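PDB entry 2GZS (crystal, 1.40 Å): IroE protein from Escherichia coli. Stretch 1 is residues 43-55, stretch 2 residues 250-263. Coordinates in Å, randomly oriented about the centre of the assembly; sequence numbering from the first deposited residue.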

# COMPACT_ATOMS: atom_id res chain seq x y z
N TYR A 43 3.32 -17.81 0.22
CA TYR A 43 2.90 -16.78 -0.71
C TYR A 43 3.50 -15.40 -0.33
O TYR A 43 3.56 -15.15 0.86
N PRO A 44 3.89 -14.64 -1.35
CA PRO A 44 4.11 -13.19 -1.06
C PRO A 44 2.76 -12.63 -0.67
O PRO A 44 1.72 -13.19 -1.00
N ILE A 45 2.75 -11.43 -0.01
CA ILE A 45 1.44 -10.90 0.35
C ILE A 45 1.49 -9.37 0.24
O ILE A 45 2.51 -8.81 0.67
N LEU A 46 0.44 -8.79 -0.36
CA LEU A 46 0.48 -7.33 -0.54
C LEU A 46 -0.77 -6.76 0.13
O LEU A 46 -1.88 -7.15 -0.23
N TYR A 47 -0.56 -5.87 1.10
CA TYR A 47 -1.59 -5.14 1.80
C TYR A 47 -1.86 -3.82 1.05
O TYR A 47 -0.84 -3.16 0.74
N MSE A 48 -3.10 -3.54 0.73
CA MSE A 48 -3.42 -2.44 -0.18
C MSE A 48 -4.47 -1.54 0.43
O MSE A 48 -5.54 -1.96 0.84
N LEU A 49 -4.10 -0.23 0.50
CA LEU A 49 -5.09 0.71 1.02
C LEU A 49 -6.19 1.04 -0.02
O LEU A 49 -6.15 0.60 -1.17
N ASP A 50 -7.18 1.82 0.38
CA ASP A 50 -8.34 2.07 -0.46
C ASP A 50 -8.93 0.79 -1.01
O ASP A 50 -9.19 0.66 -2.20
N GLY A 51 -9.13 -0.17 -0.10
CA GLY A 51 -9.41 -1.54 -0.56
C GLY A 51 -10.69 -1.62 -1.30
O GLY A 51 -10.80 -2.55 -2.14
N ASN A 52 -11.72 -0.82 -1.06
CA ASN A 52 -12.97 -0.95 -1.80
C ASN A 52 -12.69 -0.68 -3.29
O ASN A 52 -13.19 -1.40 -4.16
N ALA A 53 -11.86 0.30 -3.57
CA ALA A 53 -11.61 0.72 -4.97
C ALA A 53 -10.74 -0.30 -5.66
O ALA A 53 -10.91 -0.64 -6.83
N VAL A 54 -9.74 -0.86 -4.92
CA VAL A 54 -8.93 -1.94 -5.46
C VAL A 54 -9.87 -3.12 -5.81
O VAL A 54 -9.74 -3.66 -6.94
N MSE A 55 -10.76 -3.49 -4.91
CA MSE A 55 -11.62 -4.65 -5.25
C MSE A 55 -12.51 -4.38 -6.44
O MSE A 55 -12.72 -5.32 -7.21
N MSE A 250 -3.58 6.15 -13.16
CA MSE A 250 -2.47 5.93 -12.27
C MSE A 250 -2.81 5.07 -11.04
O MSE A 250 -1.92 4.31 -10.65
N PHE A 251 -3.98 5.25 -10.49
CA PHE A 251 -4.42 4.36 -9.39
C PHE A 251 -4.30 2.91 -9.87
O PHE A 251 -3.75 2.07 -9.17
N ASN A 252 -4.86 2.70 -11.06
CA ASN A 252 -4.86 1.35 -11.64
C ASN A 252 -3.46 0.86 -11.90
O ASN A 252 -3.04 -0.23 -11.54
N ALA A 253 -2.65 1.66 -12.62
CA ALA A 253 -1.31 1.25 -12.99
C ALA A 253 -0.45 0.89 -11.80
O ALA A 253 0.32 -0.09 -11.79
N SER A 254 -0.51 1.75 -10.78
CA SER A 254 0.41 1.55 -9.65
C SER A 254 -0.06 0.31 -8.82
O SER A 254 0.86 -0.42 -8.46
N PHE A 255 -1.36 0.15 -8.62
CA PHE A 255 -1.69 -1.05 -7.79
C PHE A 255 -1.41 -2.29 -8.62
O PHE A 255 -0.95 -3.30 -8.07
N ARG A 256 -1.73 -2.27 -9.92
CA ARG A 256 -1.53 -3.53 -10.68
C ARG A 256 -0.08 -3.80 -10.83
O ARG A 256 0.40 -4.94 -10.73
N GLN A 257 0.78 -2.81 -11.09
CA GLN A 257 2.19 -3.04 -11.24
C GLN A 257 2.84 -3.49 -9.92
O GLN A 257 3.75 -4.29 -9.93
N ALA A 258 2.31 -2.97 -8.80
CA ALA A 258 2.82 -3.47 -7.51
C ALA A 258 2.50 -4.96 -7.33
O ALA A 258 3.40 -5.67 -6.91
N LEU A 259 1.27 -5.30 -7.65
CA LEU A 259 0.99 -6.77 -7.55
C LEU A 259 1.90 -7.57 -8.47
O LEU A 259 2.44 -8.61 -8.14
N LEU A 260 2.04 -7.09 -9.70
CA LEU A 260 2.88 -7.85 -10.66
C LEU A 260 4.31 -7.95 -10.19
O LEU A 260 5.01 -8.98 -10.30
N ASP A 261 4.83 -6.84 -9.62
CA ASP A 261 6.19 -6.86 -9.12
C ASP A 261 6.36 -7.86 -7.97
O ASP A 261 7.35 -8.61 -7.97
N ILE A 262 5.40 -7.83 -7.00
CA ILE A 262 5.61 -8.73 -5.84
C ILE A 262 5.37 -10.20 -6.28
O ILE A 262 5.93 -11.05 -5.57
N SER A 263 4.66 -10.41 -7.36
CA SER A 263 4.50 -11.80 -7.87
C SER A 263 5.79 -12.26 -8.52
O SER A 263 5.84 -13.46 -8.90

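No hydrogen bond joins these two stretches: a strand, a turn and the start of a helix meet one long helix, nearly 200 residues away in sequence, through apolar packing that buries 515 Å². Strand 43-48 runs almost antiparallel to helix 250-262, at 160° with axes 9.1 Å apart, while helix 51-55 crosses it at 85°; the strand packs mainly on Phe-255 to Ile-262 and the short helix on Phe-251 and Phe-255.

The strand follows the alternation rule. Pro-44, Leu-46 and Met-48 point toward the helix; Ile-45 points away, yet its backbone O lies 3.6 Å from CD1 of Ile-262. Ile-262, t at both chi angles, brings CD1 to 4.2 Å from CB of Leu-46, and its CG1 sits 4.2 Å from CB of Pro-44. Leu-46 (t, p) sends CD2 to 3.6 Å from CD2 of Leu-259 and 4.0 Å from CB of Ala-258, and CD2 of Leu-46 is also 4.0 Å from C of Ala-258, so the leucine reaches the helix backbone. Leu-259 (m, t) leaves its backbone sideways, but its end comes nearer the strand, and its CD1 lies 3.9 Å from SE of selenomethionine Met-48 (m, t, m). SE of Met-48 is also 4.4 Å from CD1 of Phe-255.

Past the turn, two aromatic rings take over. Phe-255, with chi1 at 98° between the usual wells, offers one face to Val-54, whose CG1 is 4.0 Å from its CE1. Phe-251 (chi1 t) extends CZ to 3.8 Å from CB of Ala-53 and 4.0 Å from CG2 of Val-54 (t). CB of Asp-50, 4.0 Å from CZ of Phe-251, lies at the ring edge; its carboxylate oxygens are hydrogen-bonded elsewhere in the structure.

Within the long helix, Ser-254 OG (chi1 p) donates to Met-250 O at 3.0 Å, and it also bonds elsewhere in the structure. Spacings of three and four place Phe-251, Phe-255, Ala-258, Leu-259 and Ile-262 along one contact surface.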

# COMPACT_ATOMS: atom_id res chain seq x y z
CB TYR A 43 1.40 -16.64 -0.69
CG TYR A 43 0.50 -17.79 -1.14
CD1 TYR A 43 0.48 -18.16 -2.47
CD2 TYR A 43 -0.29 -18.36 -0.14
CE1 TYR A 43 -0.37 -19.22 -2.85
CE2 TYR A 43 -1.15 -19.40 -0.52
CZ TYR A 43 -1.13 -19.76 -1.83
OH TYR A 43 -2.01 -20.80 -2.13
CB PRO A 44 4.51 -12.63 -2.39
CG PRO A 44 4.84 -13.77 -3.29
CD PRO A 44 4.07 -14.92 -2.74
CB ILE A 45 1.01 -11.33 1.78
CG1 ILE A 45 -0.41 -10.88 2.15
CG2 ILE A 45 2.05 -10.92 2.85
CD1 ILE A 45 -0.93 -11.51 3.47
CB LEU A 46 0.53 -7.04 -2.03
CG LEU A 46 0.70 -5.51 -2.34
CD1 LEU A 46 1.93 -4.87 -1.75
CD2 LEU A 46 0.65 -5.32 -3.85
CB TYR A 47 -1.13 -4.84 3.24
CG TYR A 47 -1.17 -6.09 4.14
CD1 TYR A 47 -2.26 -6.29 4.98
CD2 TYR A 47 -0.13 -6.99 4.04
CE1 TYR A 47 -2.34 -7.43 5.81
CE2 TYR A 47 -0.21 -8.11 4.88
CZ TYR A 47 -1.27 -8.29 5.71
OH TYR A 47 -1.31 -9.45 6.52
CB MSE A 48 -3.98 -3.06 -1.50
CG MSE A 48 -2.87 -4.01 -2.07
SE MSE A 48 -3.29 -4.62 -3.88
CE MSE A 48 -4.96 -4.81 -2.99
CB LEU A 49 -4.37 2.00 1.42
CG LEU A 49 -3.23 1.83 2.44
CD1 LEU A 49 -2.85 3.23 3.01
CD2 LEU A 49 -3.34 0.82 3.51
CB ASP A 50 -7.98 3.07 -1.58
CG ASP A 50 -7.66 4.45 -1.00
OD1 ASP A 50 -8.42 4.89 -0.09
OD2 ASP A 50 -6.68 5.02 -1.53
CB ASN A 52 -14.05 0.03 -1.36
CG ASN A 52 -14.38 -0.06 0.10
OD1 ASN A 52 -15.39 -0.60 0.56
ND2 ASN A 52 -13.48 0.45 0.89
CB ALA A 53 -10.93 2.10 -4.98
CB VAL A 54 -7.87 -2.36 -4.43
CG1 VAL A 54 -7.26 -3.67 -4.94
CG2 VAL A 54 -6.80 -1.28 -4.25
CB MSE A 55 -12.47 -5.05 -4.06
CG MSE A 55 -11.56 -5.61 -2.93
SE MSE A 55 -10.63 -7.24 -3.40
CE MSE A 55 -12.13 -8.24 -3.72
CB MSE A 250 -2.05 7.35 -11.76
CG MSE A 250 -0.89 7.21 -10.78
SE MSE A 250 0.74 6.55 -11.65
CE MSE A 250 1.64 6.44 -10.02
CB PHE A 251 -5.84 4.73 -8.93
CG PHE A 251 -6.33 3.93 -7.72
CD1 PHE A 251 -6.26 4.55 -6.48
CD2 PHE A 251 -6.86 2.65 -7.85
CE1 PHE A 251 -6.69 3.82 -5.36
CE2 PHE A 251 -7.26 1.96 -6.74
CZ PHE A 251 -7.23 2.53 -5.48
CB ASN A 252 -5.56 1.38 -13.02
CG ASN A 252 -7.06 1.41 -12.91
OD1 ASN A 252 -7.56 1.22 -11.80
ND2 ASN A 252 -7.72 1.63 -14.04
CB ALA A 253 -0.60 2.37 -13.78
CB SER A 254 0.47 2.86 -8.84
OG SER A 254 -0.73 3.14 -8.17
CB PHE A 255 -3.12 -0.96 -7.28
CG PHE A 255 -4.24 -1.68 -7.96
CD1 PHE A 255 -4.43 -3.08 -7.85
CD2 PHE A 255 -5.19 -1.00 -8.72
CE1 PHE A 255 -5.48 -3.73 -8.49
CE2 PHE A 255 -6.21 -1.65 -9.38
CZ PHE A 255 -6.38 -3.03 -9.27
CB ARG A 256 -2.26 -3.37 -12.02
CG ARG A 256 -3.76 -3.38 -11.88
CD ARG A 256 -4.37 -3.22 -13.28
NE ARG A 256 -5.72 -2.71 -13.15
CZ ARG A 256 -6.77 -3.38 -13.59
NH1 ARG A 256 -6.50 -4.54 -14.19
NH2 ARG A 256 -7.97 -2.83 -13.41
CB GLN A 257 2.91 -1.82 -11.88
CG GLN A 257 4.40 -2.11 -12.12
CD GLN A 257 4.60 -3.16 -13.21
OE1 GLN A 257 4.24 -2.91 -14.37
NE2 GLN A 257 5.12 -4.34 -12.89
CB ALA A 258 2.24 -2.60 -6.39
CB LEU A 259 -0.48 -6.97 -7.87
CG LEU A 259 -1.46 -6.59 -6.78
CD1 LEU A 259 -2.90 -6.47 -7.27
CD2 LEU A 259 -1.39 -7.65 -5.63
CB LEU A 260 2.78 -7.19 -12.05
CG LEU A 260 1.43 -7.38 -12.73
CD1 LEU A 260 1.26 -6.35 -13.84
CD2 LEU A 260 1.27 -8.77 -13.34
CB ASP A 261 6.55 -5.41 -8.72
CG ASP A 261 8.02 -5.25 -8.38
OD1 ASP A 261 8.97 -5.54 -9.15
OD2 ASP A 261 8.34 -4.86 -7.26
CB ILE A 262 4.74 -8.28 -4.65
CG1 ILE A 262 5.41 -8.64 -3.31
CG2 ILE A 262 3.31 -8.80 -4.75
CD1 ILE A 262 4.54 -8.14 -2.17
CB SER A 263 3.36 -11.83 -8.88
OG SER A 263 3.79 -11.39 -10.17